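Local coordinates for Apc35852 (Geobacillus stearothermophilus, PDB 1U9C), which is of unknown function but belongs to the DJ-1/PfpI family, whose members include chaperones and cysteine proteases, at residues A[6-18]-A[90-104]. Sequence-based numbering, arbitrary orientation. Where two conformers were deposited one is given.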
loop_
_atom_site.group_PDB
_atom_site.type_symbol
_atom_site.label_atom_id
_atom_site.label_comp_id
_atom_site.label_asym_id
_atom_site.label_seq_id
_atom_site.Cartn_x
_atom_site.Cartn_y
_atom_site.Cartn_z
ATOM N N LYS A 6 13.818 -4.986 13.311
ATOM C CA LYS A 6 13.201 -3.956 12.475
ATOM C C LYS A 6 11.695 -3.938 12.718
ATOM O O LYS A 6 11.064 -4.953 13.058
ATOM C CB LYS A 6 13.510 -4.293 11.024
ATOM C CG LYS A 6 14.992 -4.253 10.636
ATOM C CD LYS A 6 15.542 -2.831 10.666
ATOM C CE LYS A 6 17.033 -2.752 10.264
ATOM N NZ LYS A 6 17.606 -1.446 10.529
ATOM N N ARG A 7 11.127 -2.776 12.484
ATOM C CA ARG A 7 9.722 -2.497 12.739
ATOM C C ARG A 7 9.091 -2.010 11.461
ATOM O O ARG A 7 9.589 -1.129 10.773
ATOM C CB ARG A 7 9.534 -1.448 13.818
ATOM C CG ARG A 7 10.146 -1.733 15.203
ATOM C CD ARG A 7 9.745 -0.741 16.269
ATOM N NE ARG A 7 8.306 -0.786 16.573
ATOM C CZ ARG A 7 7.486 0.263 16.779
ATOM N NH1 ARG A 7 7.869 1.533 16.680
ATOM N NH2 ARG A 7 6.211 0.013 17.065
ATOM N N VAL A 8 7.953 -2.584 11.132
ATOM C CA VAL A 8 7.191 -2.283 9.914
ATOM C C VAL A 8 5.802 -1.783 10.298
ATOM O O VAL A 8 5.098 -2.425 11.067
ATOM C CB VAL A 8 7.075 -3.484 8.946
ATOM C CG1 VAL A 8 6.312 -3.131 7.727
ATOM C CG2 VAL A 8 8.448 -4.003 8.586
ATOM N N LEU A 9 5.416 -0.653 9.725
ATOM C CA LEU A 9 4.063 -0.107 9.876
ATOM C C LEU A 9 3.259 -0.497 8.636
ATOM O O LEU A 9 3.655 -0.164 7.522
ATOM C CB LEU A 9 4.119 1.417 9.979
ATOM C CG LEU A 9 2.772 2.132 10.021
ATOM C CD1 LEU A 9 1.995 1.777 11.269
ATOM C CD2 LEU A 9 2.998 3.632 9.898
ATOM N N MET A 10 2.141 -1.193 8.810
ATOM C CA MET A 10 1.244 -1.493 7.684
ATOM C C MET A 10 -0.020 -0.684 7.790
ATOM O O MET A 10 -0.539 -0.597 8.922
ATOM C CB MET A 10 0.911 -2.981 7.656
ATOM C CG MET A 10 2.172 -3.853 7.490
ATOM S SD MET A 10 1.831 -5.619 7.244
ATOM C CE MET A 10 1.287 -5.619 5.544
ATOM N N VAL A 11 -0.454 -0.046 6.708
ATOM C CA VAL A 11 -1.644 0.806 6.780
ATOM C C VAL A 11 -2.599 0.381 5.694
ATOM O O VAL A 11 -2.260 0.323 4.522
ATOM C CB VAL A 11 -1.283 2.292 6.617
ATOM C CG1 VAL A 11 -2.526 3.145 6.851
ATOM C CG2 VAL A 11 -0.192 2.736 7.566
ATOM N N VAL A 12 -3.841 0.075 6.099
ATOM C CA VAL A 12 -4.879 -0.358 5.188
ATOM C C VAL A 12 -6.116 0.567 5.232
ATOM O O VAL A 12 -6.364 1.327 6.148
ATOM C CB VAL A 12 -5.296 -1.829 5.462
ATOM C CG1 VAL A 12 -4.096 -2.726 5.324
ATOM C CG2 VAL A 12 -5.956 -1.987 6.854
ATOM N N THR A 13 -6.901 0.436 4.148
ATOM C CA THR A 13 -8.169 1.181 3.969
ATOM C C THR A 13 -9.259 0.674 4.891
ATOM O O THR A 13 -9.242 -0.452 5.393
ATOM C CB THR A 13 -8.597 1.037 2.494
ATOM O OG1 THR A 13 -9.743 1.874 2.209
ATOM C CG2 THR A 13 -9.033 -0.363 2.137
ATOM N N ASN A 14 -10.236 1.548 5.131
ATOM C CA ASN A 14 -11.487 1.195 5.749
ATOM C C ASN A 14 -12.691 1.530 4.850
ATOM O O ASN A 14 -13.824 1.447 5.321
ATOM C CB ASN A 14 -11.710 1.909 7.077
ATOM C CG ASN A 14 -10.582 1.705 8.046
ATOM O OD1 ASN A 14 -9.601 2.406 7.977
ATOM N ND2 ASN A 14 -10.712 0.729 8.976
ATOM N N HIS A 15 -12.448 1.836 3.583
ATOM C CA HIS A 15 -13.496 2.334 2.722
ATOM C C HIS A 15 -14.227 1.267 1.983
ATOM O O HIS A 15 -13.589 0.411 1.353
ATOM C CB HIS A 15 -12.928 3.308 1.711
ATOM C CG HIS A 15 -13.972 4.099 1.027
ATOM N ND1 HIS A 15 -14.463 5.259 1.558
ATOM C CD2 HIS A 15 -14.702 3.845 -0.085
ATOM C CE1 HIS A 15 -15.459 5.701 0.794
ATOM N NE2 HIS A 15 -15.609 4.872 -0.229
ATOM N N THR A 16 -15.540 1.335 1.961
ATOM C CA THR A 16 -16.294 0.355 1.205
ATOM C C THR A 16 -17.150 0.914 0.063
ATOM O O THR A 16 -17.488 0.199 -0.869
ATOM C CB THR A 16 -17.186 -0.189 2.338
ATOM O OG1 THR A 16 -16.445 -1.096 3.180
ATOM C CG2 THR A 16 -18.479 -0.807 1.858
ATOM N N THR A 17 -17.544 2.177 0.086
ATOM C CA THR A 17 -18.607 2.692 -0.828
ATOM C C THR A 17 -18.109 3.192 -2.183
ATOM O O THR A 17 -17.185 3.997 -2.280
ATOM C CB THR A 17 -19.381 3.798 -0.167
ATOM O OG1 THR A 17 -18.473 4.812 0.276
ATOM C CG2 THR A 17 -20.084 3.272 1.070
ATOM N N ILE A 18 -18.671 2.665 -3.255
ATOM C CA ILE A 18 -18.477 3.298 -4.577
ATOM C C ILE A 18 -19.838 3.661 -5.120
ATOM O O ILE A 18 -20.114 4.847 -5.331
ATOM C CB ILE A 18 -17.727 2.368 -5.516
ATOM C CG1 ILE A 18 -16.523 1.775 -4.814
ATOM C CG2 ILE A 18 -17.402 3.088 -6.809
ATOM C CD1 ILE A 18 -15.599 0.836 -5.669
ATOM N N PHE A 90 9.510 3.477 13.008
ATOM C CA PHE A 90 9.415 2.370 12.060
ATOM C C PHE A 90 10.460 2.478 10.980
ATOM O O PHE A 90 10.707 3.556 10.480
ATOM C CB PHE A 90 8.044 2.361 11.415
ATOM C CG PHE A 90 6.959 2.093 12.381
ATOM C CD1 PHE A 90 6.674 0.817 12.793
ATOM C CD2 PHE A 90 6.226 3.157 12.923
ATOM C CE1 PHE A 90 5.729 0.579 13.758
ATOM C CE2 PHE A 90 5.247 2.926 13.870
ATOM C CZ PHE A 90 4.995 1.632 14.278
ATOM N N ASP A 91 10.996 1.350 10.548
ATOM C CA ASP A 91 11.988 1.256 9.489
ATOM C C ASP A 91 11.379 1.261 8.113
ATOM O O ASP A 91 12.009 1.616 7.146
ATOM C CB ASP A 91 12.801 0.012 9.715
ATOM C CG ASP A 91 13.405 0.010 11.059
ATOM O OD1 ASP A 91 14.476 0.666 11.231
ATOM O OD2 ASP A 91 12.951 -0.612 12.044
ATOM N N ALA A 92 10.110 0.847 8.008
ATOM C CA ALA A 92 9.403 0.744 6.728
ATOM C C ALA A 92 7.903 0.986 6.932
ATOM O O ALA A 92 7.370 0.602 8.007
ATOM C CB ALA A 92 9.602 -0.602 6.020
ATOM N N ILE A 93 7.244 1.499 5.906
ATOM C CA ILE A 93 5.752 1.540 5.870
ATOM C C ILE A 93 5.385 0.777 4.620
ATOM O O ILE A 93 6.018 0.863 3.556
ATOM C CB ILE A 93 5.251 3.013 5.861
ATOM C CG1 ILE A 93 3.723 3.021 5.927
ATOM C CG2 ILE A 93 5.726 3.806 4.674
ATOM C CD1 ILE A 93 3.183 4.467 6.101
ATOM N N PHE A 94 4.273 0.012 4.755
ATOM C CA PHE A 94 3.734 -0.808 3.683
ATOM C C PHE A 94 2.244 -0.533 3.503
ATOM O O PHE A 94 1.503 -0.673 4.460
ATOM C CB PHE A 94 3.979 -2.285 4.039
ATOM C CG PHE A 94 3.807 -3.222 2.874
ATOM C CD1 PHE A 94 4.900 -3.692 2.167
ATOM C CD2 PHE A 94 2.537 -3.595 2.413
ATOM C CE1 PHE A 94 4.733 -4.519 1.077
ATOM C CE2 PHE A 94 2.400 -4.417 1.317
ATOM C CZ PHE A 94 3.523 -4.863 0.668
ATOM N N LEU A 95 1.857 -0.190 2.289
ATOM C CA LEU A 95 0.461 0.133 1.932
ATOM C C LEU A 95 -0.131 -0.881 1.006
ATOM O O LEU A 95 0.088 -0.831 -0.200
ATOM C CB LEU A 95 0.414 1.524 1.248
ATOM C CG LEU A 95 0.979 2.691 2.040
ATOM C CD1 LEU A 95 0.815 3.990 1.245
ATOM C CD2 LEU A 95 0.500 2.803 3.360
ATOM N N PRO A 96 -0.875 -1.856 1.538
ATOM C CA PRO A 96 -1.657 -2.711 0.682
ATOM C C PRO A 96 -2.729 -1.898 -0.037
ATOM O O PRO A 96 -3.071 -0.784 0.308
ATOM C CB PRO A 96 -2.312 -3.662 1.688
ATOM C CG PRO A 96 -1.412 -3.648 2.880
ATOM C CD PRO A 96 -1.047 -2.193 2.946
ATOM N N GLY A 97 -3.323 -2.559 -1.036
ATOM C CA GLY A 97 -4.379 -1.969 -1.882
ATOM C C GLY A 97 -5.797 -2.402 -1.622
ATOM O O GLY A 97 -6.222 -2.599 -0.479
ATOM N N GLY A 98 -6.522 -2.575 -2.714
ATOM C CA GLY A 98 -7.961 -2.600 -2.764
ATOM C C GLY A 98 -8.440 -1.243 -3.280
ATOM O O GLY A 98 -7.890 -0.220 -2.924
ATOM N N HIS A 99 -9.591 -1.237 -3.959
ATOM C CA HIS A 99 -10.145 0.037 -4.437
ATOM C C HIS A 99 -10.545 0.980 -3.327
ATOM O O HIS A 99 -10.587 2.162 -3.601
ATOM C CB HIS A 99 -11.346 -0.188 -5.382
ATOM C CG HIS A 99 -10.984 -0.551 -6.792
ATOM N ND1 HIS A 99 -11.095 -1.832 -7.256
ATOM C CD2 HIS A 99 -10.580 0.205 -7.843
ATOM C CE1 HIS A 99 -10.723 -1.869 -8.532
ATOM N NE2 HIS A 99 -10.441 -0.639 -8.924
ATOM N N GLY A 100 -10.774 0.480 -2.104
ATOM C CA GLY A 100 -11.097 1.361 -0.978
ATOM C C GLY A 100 -10.062 2.432 -0.810
ATOM O O GLY A 100 -10.398 3.562 -0.479
ATOM N N THR A 101 -8.782 2.117 -1.031
ATOM C CA THR A 101 -7.739 3.082 -0.846
ATOM C C THR A 101 -7.893 4.340 -1.689
ATOM O O THR A 101 -7.438 5.401 -1.301
ATOM C CB THR A 101 -6.322 2.489 -1.123
ATOM O OG1 THR A 101 -6.250 2.063 -2.514
ATOM C CG2 THR A 101 -6.005 1.328 -0.249
ATOM N N MET A 102 -8.458 4.214 -2.889
ATOM C CA MET A 102 -8.608 5.344 -3.784
ATOM C C MET A 102 -9.487 6.396 -3.167
ATOM O O MET A 102 -9.449 7.571 -3.606
ATOM C CB MET A 102 -9.208 4.882 -5.121
ATOM C CG MET A 102 -8.257 3.927 -5.894
ATOM S SD MET A 102 -6.860 4.847 -6.592
ATOM C CE MET A 102 -7.634 5.716 -7.997
ATOM N N PHE A 103 -10.317 6.018 -2.214
ATOM C CA PHE A 103 -11.254 6.940 -1.557
ATOM C C PHE A 103 -10.848 7.434 -0.172
ATOM O O PHE A 103 -11.379 8.459 0.287
ATOM C CB PHE A 103 -12.606 6.262 -1.414
ATOM C CG PHE A 103 -13.196 5.864 -2.721
ATOM C CD1 PHE A 103 -13.980 6.746 -3.436
ATOM C CD2 PHE A 103 -12.923 4.632 -3.258
ATOM C CE1 PHE A 103 -14.501 6.414 -4.652
ATOM C CE2 PHE A 103 -13.446 4.273 -4.456
ATOM C CZ PHE A 103 -14.217 5.174 -5.189
ATOM N N ASP A 104 -10.008 6.719 0.547
ATOM C CA ASP A 104 -9.609 7.177 1.888
ATOM C C ASP A 104 -8.087 7.359 2.062
ATOM O O ASP A 104 -7.712 7.843 3.129
ATOM C CB ASP A 104 -10.189 6.329 3.055
ATOM C CG ASP A 104 -9.737 4.888 3.115
ATOM O OD1 ASP A 104 -9.034 4.412 2.208
ATOM O OD2 ASP A 104 -10.045 4.233 4.172
HETATM O O HOH W 1 16.268 0.627 9.166
HETATM O O HOH W 2 -5.449 -1.106 1.909
#
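The Phe90 ring is held between two side chains of 6-18: Leu9 CB lies over one face, 3.9 Å from the ring centroid, and the Arg7 guanidinium over the other as an off-centre cation-pi contact, its plane turned 31° from the ring. Backbone atoms Arg7 C and Val8 N lie in plane at the ring's edge. Arg7 NE also pairs with Asp44, and NH1 with the carbonyl of Gly89. At the other end, Phe103 CB sits over the centre of the His15 imidazole, while the two rings, nearly parallel, are slid apart and barely overlap. His15 NE2 donates to Thr17 O (2.7 Å), which lies in the imidazole plane. Between these ends, 7-12 and 92-95 run as parallel neighbours inside the central sheet of the DJ-1/PfpI alpha/beta fold, hydrogen-bonded from Leu9 N to Ala92 O, Phe94 N to Leu9 O and Val11 N to Phe94 O. Beyond the strands, Gly98 N hydrogen-bonds to a sulfinyl oxygen of Cys129, here oxidised to 3-sulfinoalanine. Asp104 grips the outgoing chain with both carboxylate oxygens: OD1 accepts from Thr13 OG1 (2.6 Å), and OD2, through its syn lone pair, from Asn14 N (2.9 Å). With chi1 at -173°, Thr13 OG1 stands anti to its own nitrogen and also accepts from His15 N, closing an ST turn.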